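Long-range contacts in putative neuraminyllactose-binding hemagglutinin homolog (Helicobacter pylori, PDB 3BGH), which is of unconfirmed function but, as a probable outer-membrane lipoprotein adhesin related to HpaA, may bind neuraminyllactose-type sialylated glycans: residues A[107-112]-A[127-132]; A[155-160]-A[190-195]; A[42-47]-A[100-105]; A[150-155]-A[199-204]. One frame throughout, in Å; residues are numbered along the deposited sequence.

How the interactions relate
From the N terminus, interaction 3 comes first and closes the loop from 47 to 100: after helix 54-73, strand 78-82 and helix 90-95 the chain returns, so that 100-105 pairs with 42-47 in parallel. Interaction 1 then closes the beta hairpin of strands 98-114 and 123-137, further along strand 98-114. Both touch the second subunit. The last two share Ile155 and both join strand 144-161 to helix 186-208: 150-155 meets 199-204 in interaction 4, and interaction 2, between 155-160 and 190-195, falls wholly within that span. No pair crosses another in sequence. Together they connect neighbouring strands of the mixed sheet and fasten helix 186-208 to the sheet's edge strand 144-161.

Interaction 1: residues A[107-112]-A[127-132]; sequences AILEDI and MSSGYL
Four main-chain hydrogen bonds join the antiparallel strands 107-112 and 127-132, two for each of the hydrogen-bonded residue pairs Ala107-Ser129 and Leu109-Met127. In the first, Ser129 N gives to Ala107 O at 2.9 Å within the carbonyl plane, whereas the return bond from Ala107 N reaches Ser129 O at 3.0 Å with its donor 39° above the plane. In the second, Leu109 N meets Met127 O at 2.8 Å and Met127 N meets Leu109 O at 2.9 Å. Between them Ile108 and Ser128 form a non-hydrogen-bonded pair, with Ser128 CA 3.1 Å from Ala107 O. On the side of the sheet that carries Ala107, Leu109, Met127 and Ser129, Ser129 OG rests on Ala107 CB and makes a weak hydrogen bond to Asn105 of the second subunit. Met127 starts with CG anti to the backbone N (chi1 -173°) and bends at its last torsion, which brings CE obliquely across to Ile112 CD1 at 3.9 Å. This ladder belongs to the hairpin of strands 98-114 and 123-137, and beyond it Asp111 and Ile112 both face Ile125 in a G1 beta bulge, Asp111 taking positive backbone angles (phi 66°). Ser128 OG, on the other face, is gripped by Val152 O and Ile155 N of the short loop that interrupts strand 144-161. Tyr131 of the second subunit packs on Leu109 and Met127, and Asn135 of that subunit donates to Asp111 O.

Interaction 2: residues A[155-160]-A[190-195]; sequences IKAVIE and IRKIMN
No ring or other flat side chain carries the contact between 155-160 and 190-195; the planar groups that matter are the two peptide units flanking Lys156. Ile193 CD1 lies over a face of the Lys156-Ala157 peptide, 3.8 Å from Ala157 N, and off the oxygen end of the Ile155-Lys156 peptide, 3.7 Å from Ile155 O. Ile193 places CG1 beside its own backbone N (chi1 -75°) and then extends (chi2 165°), so this arm reaches across to the strand and also touches Ala157 CB with its CD1 at 3.9 Å. Its other branch turns to Ile155, CG2 meeting CG2 at 4.1 Å. Here helix 186-208 lies over one face of the sheet, nearly antiparallel to strand 156-160, with the axes of the two short segments 7.8 Å apart at 163°. The same isoleucine packs on Ile108 and Ser128, so a single helix residue touches three successive strands. No hydrogen bond crosses between the segments. At the margin the Lys192 chain, bent at chi3, brings NZ to 4.2 Å from Val158 O, too long for a bond. Lys156 points away from the helix, and its ammonium forms a salt bridge with Glu114. Farther along, Ile159 and Glu160 both face Val124 in a classic beta bulge.

Interaction 3: residues A[42-47]-A[100-105]; sequences IEPKIE and LRMDGN
The close-packed part is the parallel ladder of 42-47 and 100-105 with the apolar side chains beneath helix 54-73. Ile42 N gives to Leu100 O at 3.1 Å, and Lys45 N to Met102 O at 2.9 Å, each nearly along the C=O axis. Glu47 N bonds to Gly104 O from above the carbonyl plane, while Gly104 N bonds to Lys45 O, more bent with 137° at the hydrogen, so that Gly104 bridges Lys45 and Glu47 around Ile46. Pro44, which has no N-H, sets its ring against Met102, CB to CB at 4.1 Å. Met102 bends at chi3, bringing SD to 4.4 Å from Ile46 CD1. Strand 38-48 lies between 78-82 and 98-114 in the mixed sheet, and Leu64, Phe65 and Leu68 of helix 54-73 pack on the Pro44 and Met102 side. The looser side carries Lys45, Asp103 and Arg101. Lys45 CB touches Asp103 OD1 at 3.5 Å, yet its chain, bent at chi2, leads the ammonium off to a salt bridge with Asp84. Ile42 and Arg101 run side by side, CD1 to CD at 4.0 Å. The Glu47 and Asn105 end of that face is covered by the second subunit, whose Ser129 bonds to Asn105 OD1. Direct polar bonding between the strands is thus main-chain. Lys45 NZ stands 6.7 Å from Asp103 OD1, so their attraction is probably weak, and partly offset by Arg101, whose NH2 is also 6.7 Å from Lys45 NZ. Glu47 OE1 takes the backbone N-H of Lys50 of the second subunit, which probably helps to hold its carboxylate in place.

Interaction 4: residues A[150-155]-A[199-204]; sequences IDVSKI and HKVMVH
Lys200 makes the one hydrogen bond between 150-155 and 199-204 by being fully stretched: CG stands anti to the backbone N (chi1 -172°) and every later torsion is extended. Its CD and CE run alongside Asp151 O, and NZ finally donates to that oxygen at 2.8 Å, within the carbonyl plane. The carboxylate of Asp151 is 5.4 Å away, from OD1 to Lys200 NZ, so any attraction acts at a distance. The carboxylate acts locally. With chi1 of Asp151 at 179°, its OD1 receives Ser153 N at 2.7 Å from above the carboxylate plane and Ser153 OG at 2.8 Å on its syn lone pair. Ile150 places CG1 beside its backbone N, with an unstaggered chi2 of 103°. CG1 lies 3.9 Å from His204 CB, the two side chains sliding past each other in opposite directions. Ile150 CD1 reaches Val201 CG1, while the other methyl of Val201, CG2, crosses Val152 CG1 obliquely at 3.8 Å. Val201 also packs on Leu132 and on Leu64 of helix 54-73. The bond from Ser153 N to Asp151 OD1 makes an Asx turn, reinforced by the Ser153 OG bond; it sits in the break of edge strand 144-161, which helix 186-208 touches as it packs on one face of the mixed sheet.

Interaction 1: residues A[107-112]-A[127-132]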
loop_
_atom_site.group_PDB
_atom_site.type_symbol
_atom_site.label_atom_id
_atom_site.label_comp_id
_atom_site.label_asym_id
_atom_site.label_seq_id
_atom_site.Cartn_x
_atom_site.Cartn_y
_atom_site.Cartn_z
ATOM N N ALA A 107 -1.659 4.682 -2.769
ATOM C CA ALA A 107 -0.474 5.318 -3.287
ATOM C C ALA A 107 -0.368 4.984 -4.750
ATOM O O ALA A 107 -0.792 3.919 -5.182
ATOM C CB ALA A 107 0.739 4.846 -2.536
ATOM N N ILE A 108 0.169 5.920 -5.517
ATOM C CA ILE A 108 0.415 5.683 -6.921
ATOM C C ILE A 108 1.943 5.710 -7.209
ATOM O O ILE A 108 2.677 6.617 -6.802
ATOM C CB ILE A 108 -0.454 6.619 -7.789
ATOM C CG1 ILE A 108 -1.896 6.129 -7.671
ATOM C CG2 ILE A 108 -0.019 6.597 -9.259
ATOM C CD1 ILE A 108 -2.933 7.047 -8.117
ATOM N N LEU A 109 2.412 4.635 -7.832
ATOM C CA LEU A 109 3.785 4.528 -8.299
ATOM C C LEU A 109 3.810 4.864 -9.774
ATOM O O LEU A 109 2.932 4.483 -10.534
ATOM C CB LEU A 109 4.301 3.122 -8.088
ATOM C CG LEU A 109 4.708 2.721 -6.671
ATOM C CD1 LEU A 109 3.539 2.693 -5.688
ATOM C CD2 LEU A 109 5.336 1.374 -6.757
ATOM N N GLU A 110 4.835 5.600 -10.163
ATOM C CA GLU A 110 4.934 6.137 -11.510
ATOM C C GLU A 110 6.057 5.455 -12.249
ATOM O O GLU A 110 7.027 5.015 -11.627
ATOM C CB GLU A 110 5.144 7.664 -11.468
ATOM C CG GLU A 110 3.885 8.391 -10.983
ATOM C CD GLU A 110 4.016 9.898 -10.931
ATOM O OE1 GLU A 110 5.148 10.416 -10.989
ATOM O OE2 GLU A 110 2.962 10.572 -10.826
ATOM N N ASP A 111 5.887 5.349 -13.570
ATOM C CA ASP A 111 6.980 5.009 -14.484
ATOM C C ASP A 111 7.500 3.578 -14.276
ATOM O O ASP A 111 8.687 3.341 -14.017
ATOM C CB ASP A 111 8.120 6.058 -14.429
ATOM C CG ASP A 111 7.709 7.426 -15.008
ATOM O OD1 ASP A 111 6.839 7.495 -15.904
ATOM O OD2 ASP A 111 8.262 8.454 -14.566
ATOM N N ILE A 112 6.581 2.630 -14.400
ATOM C CA ILE A 112 6.918 1.220 -14.416
ATOM C C ILE A 112 6.774 0.784 -15.878
ATOM O O ILE A 112 5.795 1.167 -16.553
ATOM C CB ILE A 112 5.954 0.409 -13.515
ATOM C CG1 ILE A 112 5.866 1.015 -12.123
ATOM C CG2 ILE A 112 6.389 -1.010 -13.394
ATOM C CD1 ILE A 112 5.169 0.105 -11.127
ATOM N N MET A 127 0.865 2.672 -11.437
ATOM C CA MET A 127 0.220 1.561 -10.751
ATOM C C MET A 127 0.036 1.883 -9.286
ATOM O O MET A 127 0.946 2.416 -8.651
ATOM C CB MET A 127 1.061 0.269 -10.889
ATOM C CG MET A 127 0.373 -1.033 -10.337
ATOM S SD MET A 127 1.364 -2.587 -10.467
ATOM C CE MET A 127 2.576 -2.220 -9.264
ATOM N N SER A 128 -1.114 1.513 -8.740
ATOM C CA SER A 128 -1.387 1.755 -7.349
ATOM C C SER A 128 -0.910 0.664 -6.389
ATOM O O SER A 128 -0.682 -0.505 -6.758
ATOM C CB SER A 128 -2.874 1.852 -7.178
ATOM O OG SER A 128 -3.361 0.530 -7.281
ATOM N N SER A 129 -0.839 1.051 -5.123
ATOM C CA SER A 129 -0.763 0.118 -4.009
ATOM C C SER A 129 -1.687 0.690 -2.943
ATOM O O SER A 129 -2.225 1.791 -3.102
ATOM C CB SER A 129 0.674 0.022 -3.492
ATOM O OG SER A 129 1.016 1.189 -2.771
ATOM N N GLY A 130 -1.853 -0.030 -1.853
ATOM C CA GLY A 130 -2.675 0.402 -0.755
ATOM C C GLY A 130 -3.758 -0.601 -0.429
ATOM O O GLY A 130 -3.846 -1.639 -1.012
ATOM N N TYR A 131 -4.604 -0.250 0.509
ATOM C CA TYR A 131 -5.445 -1.201 1.134
ATOM C C TYR A 131 -6.390 -0.430 2.085
ATOM O O TYR A 131 -5.962 0.451 2.826
ATOM C CB TYR A 131 -4.565 -2.230 1.892
ATOM C CG TYR A 131 -5.335 -3.364 2.506
ATOM C CD1 TYR A 131 -5.461 -4.592 1.857
ATOM C CD2 TYR A 131 -5.957 -3.210 3.751
ATOM C CE1 TYR A 131 -6.205 -5.651 2.425
ATOM C CE2 TYR A 131 -6.692 -4.276 4.344
ATOM C CZ TYR A 131 -6.789 -5.476 3.679
ATOM O OH TYR A 131 -7.515 -6.473 4.271
ATOM N N LEU A 132 -7.675 -0.743 2.012
ATOM C CA LEU A 132 -8.657 -0.151 2.895
ATOM C C LEU A 132 -9.225 -1.141 3.871
ATOM O O LEU A 132 -9.580 -2.280 3.525
ATOM C CB LEU A 132 -9.777 0.464 2.096
ATOM C CG LEU A 132 -9.598 1.960 1.899
ATOM C CD1 LEU A 132 -8.400 2.274 1.022
ATOM C CD2 LEU A 132 -10.869 2.565 1.290
#

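Interaction 2: residues A[155-160]-A[190-195]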
loop_
_atom_site.group_PDB
_atom_site.type_symbol
_atom_site.label_atom_id
_atom_site.label_comp_id
_atom_site.label_asym_id
_atom_site.label_seq_id
_atom_site.Cartn_x
_atom_site.Cartn_y
_atom_site.Cartn_z
ATOM N N ILE A 155 -3.830 -1.652 -9.466
ATOM C CA ILE A 155 -4.574 -0.907 -10.468
ATOM C C ILE A 155 -3.672 -0.087 -11.423
ATOM O O ILE A 155 -2.910 0.774 -10.978
ATOM C CB ILE A 155 -5.678 -0.052 -9.808
ATOM C CG1 ILE A 155 -6.656 -0.990 -9.049
ATOM C CG2 ILE A 155 -6.409 0.714 -10.858
ATOM C CD1 ILE A 155 -7.797 -0.317 -8.329
ATOM N N LYS A 156 -3.785 -0.323 -12.733
ATOM C CA LYS A 156 -2.817 0.246 -13.702
ATOM C C LYS A 156 -3.395 1.225 -14.739
ATOM O O LYS A 156 -4.525 1.072 -15.232
ATOM C CB LYS A 156 -2.037 -0.854 -14.467
ATOM C CG LYS A 156 -1.741 -2.154 -13.736
ATOM C CD LYS A 156 -0.849 -3.115 -14.595
ATOM C CE LYS A 156 -0.740 -4.530 -14.001
ATOM N NZ LYS A 156 0.635 -5.163 -14.203
ATOM N N ALA A 157 -2.589 2.226 -15.087
ATOM C CA ALA A 157 -2.882 3.082 -16.210
ATOM C C ALA A 157 -1.668 3.196 -17.117
ATOM O O ALA A 157 -0.568 3.510 -16.689
ATOM C CB ALA A 157 -3.314 4.439 -15.727
ATOM N N VAL A 158 -1.890 2.961 -18.397
ATOM C CA VAL A 158 -0.840 3.103 -19.381
ATOM C C VAL A 158 -0.598 4.578 -19.675
ATOM O O VAL A 158 -1.545 5.317 -19.949
ATOM C CB VAL A 158 -1.203 2.382 -20.654
ATOM C CG1 VAL A 158 -0.106 2.567 -21.679
ATOM C CG2 VAL A 158 -1.414 0.927 -20.341
ATOM N N ILE A 159 0.664 4.995 -19.588
ATOM C CA ILE A 159 1.040 6.354 -19.914
ATOM C C ILE A 159 1.781 6.456 -21.251
ATOM O O ILE A 159 1.700 7.476 -21.935
ATOM C CB ILE A 159 1.857 7.034 -18.801
ATOM C CG1 ILE A 159 3.006 6.153 -18.332
ATOM C CG2 ILE A 159 0.952 7.380 -17.648
ATOM C CD1 ILE A 159 3.836 6.783 -17.198
ATOM N N GLU A 160 2.466 5.385 -21.628
ATOM C CA GLU A 160 3.299 5.389 -22.803
ATOM C C GLU A 160 3.286 4.011 -23.495
ATOM O O GLU A 160 3.434 2.973 -22.832
ATOM C CB GLU A 160 4.707 5.783 -22.362
ATOM C CG GLU A 160 5.680 6.136 -23.455
ATOM C CD GLU A 160 6.960 6.730 -22.872
ATOM O OE1 GLU A 160 6.841 7.581 -21.964
ATOM O OE2 GLU A 160 8.079 6.349 -23.304
ATOM N N ILE A 190 -3.548 9.119 -12.722
ATOM C CA ILE A 190 -3.974 9.209 -11.326
ATOM C C ILE A 190 -5.505 9.247 -11.208
ATOM O O ILE A 190 -6.118 8.503 -10.436
ATOM C CB ILE A 190 -3.350 10.470 -10.670
ATOM C CG1 ILE A 190 -1.832 10.273 -10.557
ATOM C CG2 ILE A 190 -3.968 10.759 -9.334
ATOM C CD1 ILE A 190 -1.075 11.463 -10.059
ATOM N N ARG A 191 -6.103 10.116 -12.000
ATOM C CA ARG A 191 -7.540 10.220 -12.097
ATOM C C ARG A 191 -8.234 8.883 -12.429
ATOM O O ARG A 191 -9.228 8.523 -11.779
ATOM C CB ARG A 191 -7.892 11.351 -13.062
ATOM C CG ARG A 191 -8.524 12.509 -12.348
ATOM C CD ARG A 191 -8.075 13.885 -12.792
ATOM N NE ARG A 191 -8.681 14.299 -14.047
ATOM C CZ ARG A 191 -8.670 15.548 -14.517
ATOM N NH1 ARG A 191 -8.115 16.549 -13.826
ATOM N NH2 ARG A 191 -9.238 15.801 -15.686
ATOM N N LYS A 192 -7.681 8.146 -13.398
ATOM C CA LYS A 192 -8.192 6.823 -13.827
ATOM C C LYS A 192 -8.027 5.757 -12.773
ATOM O O LYS A 192 -8.956 5.003 -12.503
ATOM C CB LYS A 192 -7.498 6.349 -15.106
ATOM C CG LYS A 192 -7.954 7.060 -16.394
ATOM C CD LYS A 192 -7.510 6.315 -17.625
ATOM C CE LYS A 192 -6.209 6.888 -18.180
ATOM N NZ LYS A 192 -5.589 5.944 -19.181
ATOM N N ILE A 193 -6.848 5.710 -12.165
ATOM C CA ILE A 193 -6.547 4.734 -11.143
ATOM C C ILE A 193 -7.440 4.920 -9.929
ATOM O O ILE A 193 -8.013 3.941 -9.425
ATOM C CB ILE A 193 -5.033 4.767 -10.777
ATOM C CG1 ILE A 193 -4.230 4.099 -11.912
ATOM C CG2 ILE A 193 -4.779 4.128 -9.407
ATOM C CD1 ILE A 193 -2.725 4.360 -11.902
ATOM N N MET A 194 -7.570 6.178 -9.488
ATOM C CA MET A 194 -8.420 6.539 -8.356
ATOM C C MET A 194 -9.902 6.226 -8.624
ATOM O O MET A 194 -10.582 5.747 -7.729
ATOM C CB MET A 194 -8.279 8.029 -7.947
ATOM C CG MET A 194 -6.876 8.572 -7.784
ATOM S SD MET A 194 -6.699 9.373 -6.198
ATOM C CE MET A 194 -6.565 7.849 -5.281
ATOM N N ASN A 195 -10.406 6.535 -9.821
ATOM C CA ASN A 195 -11.776 6.159 -10.159
ATOM C C ASN A 195 -11.978 4.671 -10.051
ATOM O O ASN A 195 -13.003 4.247 -9.553
ATOM C CB ASN A 195 -12.205 6.613 -11.565
ATOM C CG ASN A 195 -12.383 8.121 -11.664
ATOM O OD1 ASN A 195 -12.527 8.804 -10.651
ATOM N ND2 ASN A 195 -12.338 8.645 -12.873
#

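Interaction 3: residues A[42-47]-A[100-105]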
loop_
_atom_site.group_PDB
_atom_site.type_symbol
_atom_site.label_atom_id
_atom_site.label_comp_id
_atom_site.label_asym_id
_atom_site.label_seq_id
_atom_site.Cartn_x
_atom_site.Cartn_y
_atom_site.Cartn_z
ATOM N N ILE A 42 -18.296 6.972 10.740
ATOM C CA ILE A 42 -17.200 7.913 10.997
ATOM C C ILE A 42 -16.545 8.295 9.667
ATOM O O ILE A 42 -16.536 7.486 8.747
ATOM C CB ILE A 42 -16.173 7.312 11.965
ATOM C CG1 ILE A 42 -16.859 7.042 13.295
ATOM C CG2 ILE A 42 -15.009 8.245 12.206
ATOM C CD1 ILE A 42 -15.924 6.615 14.372
ATOM N N GLU A 43 -16.045 9.530 9.552
ATOM C CA GLU A 43 -15.485 10.019 8.299
ATOM C C GLU A 43 -14.239 9.176 8.010
ATOM O O GLU A 43 -13.404 9.043 8.896
ATOM C CB GLU A 43 -15.137 11.522 8.394
ATOM C CG GLU A 43 -14.804 12.234 7.038
ATOM C CD GLU A 43 -14.596 13.773 7.167
ATOM O OE1 GLU A 43 -13.742 14.224 7.991
ATOM O OE2 GLU A 43 -15.263 14.533 6.411
ATOM N N PRO A 44 -14.125 8.601 6.791
ATOM C CA PRO A 44 -13.036 7.685 6.460
ATOM C C PRO A 44 -11.705 8.419 6.478
ATOM O O PRO A 44 -11.626 9.559 6.018
ATOM C CB PRO A 44 -13.355 7.250 5.021
ATOM C CG PRO A 44 -14.772 7.511 4.831
ATOM C CD PRO A 44 -15.002 8.791 5.627
ATOM N N LYS A 45 -10.694 7.783 7.049
ATOM C CA LYS A 45 -9.316 8.275 7.044
ATOM C C LYS A 45 -8.485 7.522 6.001
ATOM O O LYS A 45 -8.089 6.384 6.256
ATOM C CB LYS A 45 -8.700 8.044 8.421
ATOM C CG LYS A 45 -8.719 9.244 9.319
ATOM C CD LYS A 45 -10.068 9.459 9.997
ATOM C CE LYS A 45 -10.094 10.810 10.776
ATOM N NZ LYS A 45 -11.497 11.331 10.884
ATOM N N ILE A 46 -8.267 8.126 4.830
ATOM C CA ILE A 46 -7.492 7.505 3.756
ATOM C C ILE A 46 -6.265 8.355 3.430
ATOM O O ILE A 46 -6.384 9.408 2.829
ATOM C CB ILE A 46 -8.309 7.323 2.430
ATOM C CG1 ILE A 46 -9.762 6.840 2.658
ATOM C CG2 ILE A 46 -7.568 6.437 1.432
ATOM C CD1 ILE A 46 -9.932 5.444 3.206
ATOM N N GLU A 47 -5.092 7.895 3.837
ATOM C CA GLU A 47 -3.824 8.543 3.524
ATOM C C GLU A 47 -3.465 8.361 2.044
ATOM O O GLU A 47 -3.978 7.466 1.386
ATOM C CB GLU A 47 -2.721 7.953 4.398
ATOM C CG GLU A 47 -2.950 8.137 5.888
ATOM C CD GLU A 47 -1.737 7.751 6.707
ATOM O OE1 GLU A 47 -0.644 8.334 6.446
ATOM O OE2 GLU A 47 -1.866 6.868 7.608
ATOM N N LEU A 100 -19.217 2.018 12.174
ATOM C CA LEU A 100 -18.383 1.706 11.051
ATOM C C LEU A 100 -17.330 2.793 10.922
ATOM O O LEU A 100 -17.600 3.977 11.109
ATOM C CB LEU A 100 -19.217 1.620 9.790
ATOM C CG LEU A 100 -20.204 0.465 9.617
ATOM C CD1 LEU A 100 -20.893 0.648 8.285
ATOM C CD2 LEU A 100 -19.477 -0.870 9.632
ATOM N N ARG A 101 -16.121 2.365 10.585
ATOM C CA ARG A 101 -14.913 3.150 10.794
ATOM C C ARG A 101 -13.802 2.643 9.829
ATOM O O ARG A 101 -13.219 1.578 10.039
ATOM C CB ARG A 101 -14.526 3.041 12.290
ATOM C CG ARG A 101 -13.131 3.374 12.628
ATOM C CD ARG A 101 -13.012 3.834 14.065
ATOM N NE ARG A 101 -12.018 4.910 14.142
ATOM C CZ ARG A 101 -11.435 5.334 15.263
ATOM N NH1 ARG A 101 -11.716 4.766 16.432
ATOM N NH2 ARG A 101 -10.558 6.331 15.211
ATOM N N MET A 102 -13.567 3.413 8.771
ATOM C CA MET A 102 -12.725 3.050 7.653
ATOM C C MET A 102 -11.357 3.764 7.692
ATOM O O MET A 102 -11.292 4.994 7.735
ATOM C CB MET A 102 -13.439 3.375 6.331
ATOM C CG MET A 102 -12.926 2.561 5.144
ATOM S SD MET A 102 -13.623 3.096 3.548
ATOM C CE MET A 102 -15.362 3.366 4.069
ATOM N N ASP A 103 -10.280 2.977 7.674
ATOM C CA ASP A 103 -8.935 3.498 7.604
ATOM C C ASP A 103 -8.105 2.786 6.530
ATOM O O ASP A 103 -8.346 1.619 6.210
ATOM C CB ASP A 103 -8.255 3.403 8.973
ATOM C CG ASP A 103 -9.084 4.067 10.094
ATOM O OD1 ASP A 103 -8.728 5.188 10.524
ATOM O OD2 ASP A 103 -10.095 3.468 10.549
ATOM N N GLY A 104 -7.111 3.486 5.992
ATOM C CA GLY A 104 -6.242 2.931 4.966
ATOM C C GLY A 104 -5.408 3.931 4.193
ATOM O O GLY A 104 -5.111 5.028 4.677
ATOM N N ASN A 105 -5.000 3.532 2.993
ATOM C CA ASN A 105 -4.172 4.379 2.156
ATOM C C ASN A 105 -4.199 3.911 0.762
ATOM O O ASN A 105 -4.464 2.727 0.480
ATOM C CB ASN A 105 -2.685 4.388 2.632
ATOM C CG ASN A 105 -1.934 3.158 2.184
ATOM O OD1 ASN A 105 -2.058 2.085 2.797
ATOM N ND2 ASN A 105 -1.185 3.283 1.090
#

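Interaction 4: residues A[150-155]-A[199-204]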
loop_
_atom_site.group_PDB
_atom_site.type_symbol
_atom_site.label_atom_id
_atom_site.label_comp_id
_atom_site.label_asym_id
_atom_site.label_seq_id
_atom_site.Cartn_x
_atom_site.Cartn_y
_atom_site.Cartn_z
ATOM N N ILE A 150 -10.424 -4.152 1.714
ATOM C CA ILE A 150 -10.430 -4.081 0.287
ATOM C C ILE A 150 -9.031 -3.690 -0.090
ATOM O O ILE A 150 -8.517 -2.643 0.344
ATOM C CB ILE A 150 -11.441 -3.082 -0.255
ATOM C CG1 ILE A 150 -12.777 -3.196 0.485
ATOM C CG2 ILE A 150 -11.621 -3.296 -1.731
ATOM C CD1 ILE A 150 -13.013 -2.084 1.513
ATOM N N ASP A 151 -8.391 -4.581 -0.820
ATOM C CA ASP A 151 -7.123 -4.336 -1.446
ATOM C C ASP A 151 -7.361 -3.477 -2.699
ATOM O O ASP A 151 -8.178 -3.828 -3.590
ATOM C CB ASP A 151 -6.519 -5.683 -1.841
ATOM C CG ASP A 151 -5.173 -5.563 -2.538
ATOM O OD1 ASP A 151 -4.660 -4.455 -2.819
ATOM O OD2 ASP A 151 -4.617 -6.625 -2.839
ATOM N N VAL A 152 -6.628 -2.369 -2.781
ATOM C CA VAL A 152 -6.761 -1.467 -3.914
ATOM C C VAL A 152 -5.432 -1.360 -4.662
ATOM O O VAL A 152 -5.209 -0.419 -5.394
ATOM C CB VAL A 152 -7.220 -0.023 -3.465
ATOM C CG1 VAL A 152 -8.686 -0.023 -2.972
ATOM C CG2 VAL A 152 -6.224 0.605 -2.434
ATOM N N SER A 153 -4.539 -2.316 -4.477
ATOM C CA SER A 153 -3.270 -2.295 -5.202
ATOM C C SER A 153 -3.353 -2.946 -6.593
ATOM O O SER A 153 -4.356 -3.568 -6.941
ATOM C CB SER A 153 -2.215 -2.965 -4.362
ATOM O OG SER A 153 -2.382 -4.367 -4.415
ATOM N N LYS A 154 -2.290 -2.803 -7.381
ATOM C CA LYS A 154 -2.218 -3.346 -8.768
ATOM C C LYS A 154 -3.197 -2.764 -9.790
ATOM O O LYS A 154 -3.367 -3.319 -10.882
ATOM C CB LYS A 154 -2.269 -4.891 -8.802
ATOM C CG LYS A 154 -1.281 -5.571 -7.883
ATOM C CD LYS A 154 0.084 -5.722 -8.495
ATOM C CE LYS A 154 0.820 -6.970 -7.910
ATOM N NZ LYS A 154 2.159 -7.182 -8.545
ATOM N N ILE A 155 -3.830 -1.652 -9.466
ATOM C CA ILE A 155 -4.574 -0.907 -10.468
ATOM C C ILE A 155 -3.672 -0.087 -11.423
ATOM O O ILE A 155 -2.910 0.774 -10.978
ATOM C CB ILE A 155 -5.678 -0.052 -9.808
ATOM C CG1 ILE A 155 -6.656 -0.990 -9.049
ATOM C CG2 ILE A 155 -6.409 0.714 -10.858
ATOM C CD1 ILE A 155 -7.797 -0.317 -8.329
ATOM N N HIS A 199 -14.566 2.887 -7.383
ATOM C CA HIS A 199 -15.538 1.903 -7.845
ATOM C C HIS A 199 -15.356 0.572 -7.077
ATOM O O HIS A 199 -16.300 0.132 -6.433
ATOM C CB HIS A 199 -15.441 1.723 -9.381
ATOM C CG HIS A 199 -16.380 0.692 -9.950
ATOM N ND1 HIS A 199 -17.702 0.964 -10.260
ATOM C CD2 HIS A 199 -16.168 -0.598 -10.322
ATOM C CE1 HIS A 199 -18.269 -0.116 -10.770
ATOM N NE2 HIS A 199 -17.360 -1.077 -10.825
ATOM N N LYS A 200 -14.146 -0.023 -7.100
ATOM C CA LYS A 200 -13.873 -1.242 -6.338
ATOM C C LYS A 200 -14.213 -1.164 -4.838
ATOM O O LYS A 200 -14.764 -2.138 -4.304
ATOM C CB LYS A 200 -12.421 -1.728 -6.507
ATOM C CG LYS A 200 -12.180 -3.112 -5.876
ATOM C CD LYS A 200 -10.697 -3.550 -5.836
ATOM C CE LYS A 200 -10.538 -5.030 -5.429
ATOM N NZ LYS A 200 -9.147 -5.582 -5.554
ATOM N N VAL A 201 -13.891 -0.054 -4.159
ATOM C CA VAL A 201 -14.232 0.046 -2.719
ATOM C C VAL A 201 -15.772 -0.011 -2.498
ATOM O O VAL A 201 -16.277 -0.781 -1.680
ATOM C CB VAL A 201 -13.610 1.313 -1.977
ATOM C CG1 VAL A 201 -14.116 1.412 -0.584
ATOM C CG2 VAL A 201 -12.096 1.218 -1.929
ATOM N N MET A 202 -16.493 0.820 -3.220
ATOM C CA MET A 202 -17.932 0.879 -3.049
ATOM C C MET A 202 -18.603 -0.464 -3.350
ATOM O O MET A 202 -19.502 -0.856 -2.625
ATOM C CB MET A 202 -18.524 1.994 -3.906
ATOM C CG MET A 202 -18.387 3.403 -3.299
ATOM S SD MET A 202 -19.139 3.580 -1.700
ATOM C CE MET A 202 -20.818 3.123 -2.081
ATOM N N VAL A 203 -18.171 -1.165 -4.402
ATOM C CA VAL A 203 -18.733 -2.467 -4.764
ATOM C C VAL A 203 -18.481 -3.510 -3.680
ATOM O O VAL A 203 -19.357 -4.304 -3.341
ATOM C CB VAL A 203 -18.111 -3.015 -6.064
ATOM C CG1 VAL A 203 -18.480 -4.480 -6.264
ATOM C CG2 VAL A 203 -18.565 -2.221 -7.287
ATOM N N HIS A 204 -17.267 -3.550 -3.153
ATOM C CA HIS A 204 -16.944 -4.562 -2.176
ATOM C C HIS A 204 -17.646 -4.262 -0.867
ATOM O O HIS A 204 -18.171 -5.157 -0.267
ATOM C CB HIS A 204 -15.425 -4.702 -1.996
ATOM C CG HIS A 204 -14.753 -5.446 -3.111
ATOM N ND1 HIS A 204 -13.767 -6.386 -2.893
ATOM C CD2 HIS A 204 -14.921 -5.384 -4.454
ATOM C CE1 HIS A 204 -13.367 -6.874 -4.053
ATOM N NE2 HIS A 204 -14.049 -6.281 -5.019
#